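Local atomic coordinates of putrescine aminotransferase (Halomonas elongata DSM 2581, PDB entry 6GWI), a protein that probably transfers amino groups from amines such as putrescine to keto acids, using pyridoxal-5'-phosphate as its cofactor. Residues H90-L96 against G322-A328. Sequence-based numbering, arbitrary orientation.
Sequences HPPAVRL and GHPTCAA
H90 and P92 meet G322, P324 and A327 where helices 91-103 and 324-339 begin side by side, the axes of their first turns 8.1 Å apart and inclined at 37°, with P92 CA and A328 CA separated by 5.2 Å. The arrangement is a buried pairing of two helix N-termini within the class-III aminotransferase fold (fold type I PLP enzymes), at the subunit interface. H90 and H323 are the N-cap residues, but their side chains do different work. The H90 imidazole reaches across to helix 324-339: with chi1 at 46°, CG sits between the backbone N and the carbonyl carbon, and the ring takes P324 CB over one face in a CH-pi contact, 3.5 Å from its centroid and 13° off the normal. The approach of G322 O to the edge of this ring is modelled too tightly at CE1 to be trusted. H323 points its CB away from 90-96, and its ring caps its own helix, ND1 accepting weak bonds from T325 N and C326 N. Through NE2, bonded to G290 O of the second subunit, the same ring links its helix start to the dimer partner, about 10 Å from a bound PLP. Next to H90, the P92 ring lies against the first turn of helix 324-339, its CG 4.0 Å from P324 CB, and Q75 of helix 66-78 touches both P92 and A328. One turn on, L96 extends CG anti to its backbone N, and the A327 methyl fits between the two side chains, CB 3.9 Å from P92 CB and 3.7 Å from L96 CD2.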
ATOM      1  N   HIS B  90     -16.543  -2.142  10.673  1.00 24.89           N
ATOM      2  CA  HIS B  90     -16.255  -2.256  12.095  1.00 28.93           C
ATOM      3  C   HIS B  90     -16.269  -0.866  12.701  1.00 20.08           C
ATOM      4  O   HIS B  90     -16.207   0.134  11.970  1.00 22.36           O
ATOM      5  CB  HIS B  90     -14.915  -2.961  12.345  1.00 25.07           C
ATOM      6  CG  HIS B  90     -13.797  -2.468  11.483  1.00 29.21           C
ATOM      7  ND1 HIS B  90     -13.261  -1.206  11.612  1.00 32.76           N
ATOM      8  CD2 HIS B  90     -13.108  -3.068  10.483  1.00 37.20           C
ATOM      9  CE1 HIS B  90     -12.289  -1.049  10.730  1.00 34.72           C
ATOM     10  NE2 HIS B  90     -12.179  -2.164  10.029  1.00 26.60           N
ATOM     11  N   PRO B  91     -16.367  -0.752  14.025  1.00 27.65           N
ATOM     12  CA  PRO B  91     -16.595   0.562  14.659  1.00 34.53           C
ATOM     13  C   PRO B  91     -15.510   1.574  14.327  1.00 33.67           C
ATOM     14  O   PRO B  91     -15.819   2.753  14.095  1.00 25.12           O
ATOM     15  CB  PRO B  91     -16.615   0.238  16.162  1.00 31.08           C
ATOM     16  CG  PRO B  91     -17.058  -1.184  16.230  1.00 28.28           C
ATOM     17  CD  PRO B  91     -16.491  -1.859  14.999  1.00 33.56           C
ATOM     18  N   PRO B  92     -14.229   1.185  14.323  1.00 26.57           N
ATOM     19  CA  PRO B  92     -13.194   2.182  13.988  1.00 28.42           C
ATOM     20  C   PRO B  92     -13.366   2.781  12.603  1.00 21.76           C
ATOM     21  O   PRO B  92     -13.267   4.004  12.444  1.00 21.31           O
ATOM     22  CB  PRO B  92     -11.888   1.386  14.115  1.00 30.97           C
ATOM     23  CG  PRO B  92     -12.212   0.315  15.113  1.00 36.50           C
ATOM     24  CD  PRO B  92     -13.629  -0.084  14.778  1.00 33.78           C
ATOM     25  N   ALA B  93     -13.633   1.951  11.592  1.00 21.16           N
ATOM     26  CA  ALA B  93     -13.857   2.475  10.250  1.00 26.54           C
ATOM     27  C   ALA B  93     -15.022   3.455  10.230  1.00 24.62           C
ATOM     28  O   ALA B  93     -14.917   4.553   9.672  1.00 20.42           O
ATOM     29  CB  ALA B  93     -14.120   1.322   9.280  1.00 21.09           C
ATOM     30  N   VAL B  94     -16.135   3.086  10.865  1.00 19.38           N
ATOM     31  CA  VAL B  94     -17.311   3.952  10.871  1.00 19.79           C
ATOM     32  C   VAL B  94     -16.964   5.303  11.482  1.00 22.48           C
ATOM     33  O   VAL B  94     -17.230   6.362  10.900  1.00 22.64           O
ATOM     34  CB  VAL B  94     -18.468   3.277  11.633  1.00 25.26           C
ATOM     35  CG1 VAL B  94     -19.687   4.203  11.712  1.00 27.51           C
ATOM     36  CG2 VAL B  94     -18.831   1.953  10.984  1.00 31.07           C
ATOM     37  N   ARG B  95     -16.364   5.281  12.672  1.00 20.65           N
ATOM     38  CA  ARG B  95     -16.080   6.515  13.395  1.00 24.52           C
ATOM     39  C   ARG B  95     -15.018   7.352  12.689  1.00 21.32           C
ATOM     40  O   ARG B  95     -15.120   8.583  12.655  1.00 22.49           O
ATOM     41  CB  ARG B  95     -15.667   6.162  14.827  1.00 32.97           C
ATOM     42  CG  ARG B  95     -16.820   5.540  15.628  1.00 42.67           C
ATOM     43  CD  ARG B  95     -16.451   5.181  17.063  1.00109.31           C
ATOM     44  NE  ARG B  95     -15.349   4.221  17.114  1.00119.70           N
ATOM     45  CZ  ARG B  95     -15.192   3.292  18.055  1.00101.53           C
ATOM     46  NH1 ARG B  95     -16.074   3.167  19.039  1.00107.22           N
ATOM     47  NH2 ARG B  95     -14.148   2.476  18.002  1.00 64.54           N
ATOM     48  N   LEU B  96     -14.002   6.712  12.102  1.00 20.83           N
ATOM     49  CA  LEU B  96     -12.968   7.469  11.401  1.00 22.60           C
ATOM     50  C   LEU B  96     -13.525   8.151  10.154  1.00 20.63           C
ATOM     51  O   LEU B  96     -13.213   9.318   9.887  1.00 23.78           O
ATOM     52  CB  LEU B  96     -11.803   6.552  11.025  1.00 22.54           C
ATOM     53  CG  LEU B  96     -10.679   7.217  10.227  1.00 21.27           C
ATOM     54  CD1 LEU B  96     -10.071   8.392  10.990  1.00 21.21           C
ATOM     55  CD2 LEU B  96      -9.611   6.203   9.869  1.00 20.80           C
ATOM     56  N   GLY B 322      -9.097   0.131   5.706  1.00 19.23           N
ATOM     57  CA  GLY B 322      -9.871   0.348   6.906  1.00 24.67           C
ATOM     58  C   GLY B 322      -9.367  -0.376   8.130  1.00 26.27           C
ATOM     59  O   GLY B 322     -10.089  -0.429   9.131  1.00 21.11           O
ATOM     60  N   HIS B 323      -8.157  -0.934   8.086  1.00 21.26           N
ATOM     61  CA  HIS B 323      -7.633  -1.749   9.177  1.00 28.15           C
ATOM     62  C   HIS B 323      -8.060  -1.194  10.529  1.00 24.82           C
ATOM     63  O   HIS B 323      -7.713  -0.055  10.863  1.00 19.58           O
ATOM     64  CB  HIS B 323      -6.107  -1.820   9.111  1.00 27.38           C
ATOM     65  CG  HIS B 323      -5.518  -2.845  10.025  1.00 25.43           C
ATOM     66  ND1 HIS B 323      -5.457  -2.675  11.393  1.00 19.21           N
ATOM     67  CD2 HIS B 323      -4.979  -4.061   9.773  1.00 24.99           C
ATOM     68  CE1 HIS B 323      -4.900  -3.740  11.941  1.00 25.06           C
ATOM     69  NE2 HIS B 323      -4.600  -4.595  10.980  1.00 22.58           N
ATOM     70  N   PRO B 324      -8.804  -1.957  11.338  1.00 22.32           N
ATOM     71  CA  PRO B 324      -9.439  -1.346  12.517  1.00 17.69           C
ATOM     72  C   PRO B 324      -8.453  -0.789  13.530  1.00 20.56           C
ATOM     73  O   PRO B 324      -8.748   0.233  14.161  1.00 22.86           O
ATOM     74  CB  PRO B 324     -10.268  -2.498  13.105  1.00 27.90           C
ATOM     75  CG  PRO B 324      -9.611  -3.742  12.594  1.00 21.09           C
ATOM     76  CD  PRO B 324      -9.091  -3.401  11.236  1.00 22.56           C
ATOM     77  N   THR B 325      -7.286  -1.412  13.705  1.00 19.72           N
ATOM     78  CA  THR B 325      -6.310  -0.864  14.643  1.00 24.59           C
ATOM     79  C   THR B 325      -5.696   0.423  14.104  1.00 22.26           C
ATOM     80  O   THR B 325      -5.525   1.397  14.848  1.00 22.70           O
ATOM     81  CB  THR B 325      -5.227  -1.898  14.948  1.00 25.22           C
ATOM     82  OG1 THR B 325      -5.832  -3.061  15.530  1.00 22.27           O
ATOM     83  CG2 THR B 325      -4.194  -1.336  15.924  1.00 19.96           C
ATOM     84  N   CYS B 326      -5.350   0.448  12.815  1.00 21.70           N
ATOM     85  CA  CYS B 326      -4.831   1.673  12.216  1.00 15.55           C
ATOM     86  C   CYS B 326      -5.878   2.780  12.229  1.00 20.55           C
ATOM     87  O   CYS B 326      -5.558   3.947  12.484  1.00 22.44           O
ATOM     88  CB  CYS B 326      -4.365   1.397  10.788  1.00 21.42           C
ATOM     89  SG  CYS B 326      -3.104   0.105  10.663  1.00 22.92           S
ATOM     90  N   ALA B 327      -7.138   2.433  11.941  1.00 23.90           N
ATOM     91  CA  ALA B 327      -8.211   3.422  11.968  1.00 24.97           C
ATOM     92  C   ALA B 327      -8.436   3.961  13.375  1.00 23.09           C
ATOM     93  O   ALA B 327      -8.699   5.156  13.553  1.00 22.29           O
ATOM     94  CB  ALA B 327      -9.505   2.813  11.425  1.00 25.46           C
ATOM     95  N   ALA B 328      -8.386   3.086  14.382  1.00 24.18           N
ATOM     96  CA  ALA B 328      -8.515   3.532  15.766  1.00 24.93           C
ATOM     97  C   ALA B 328      -7.439   4.553  16.123  1.00 33.65           C
ATOM     98  O   ALA B 328      -7.714   5.544  16.812  1.00 24.52           O
ATOM     99  CB  ALA B 328      -8.440   2.327  16.706  1.00 27.52           C
TER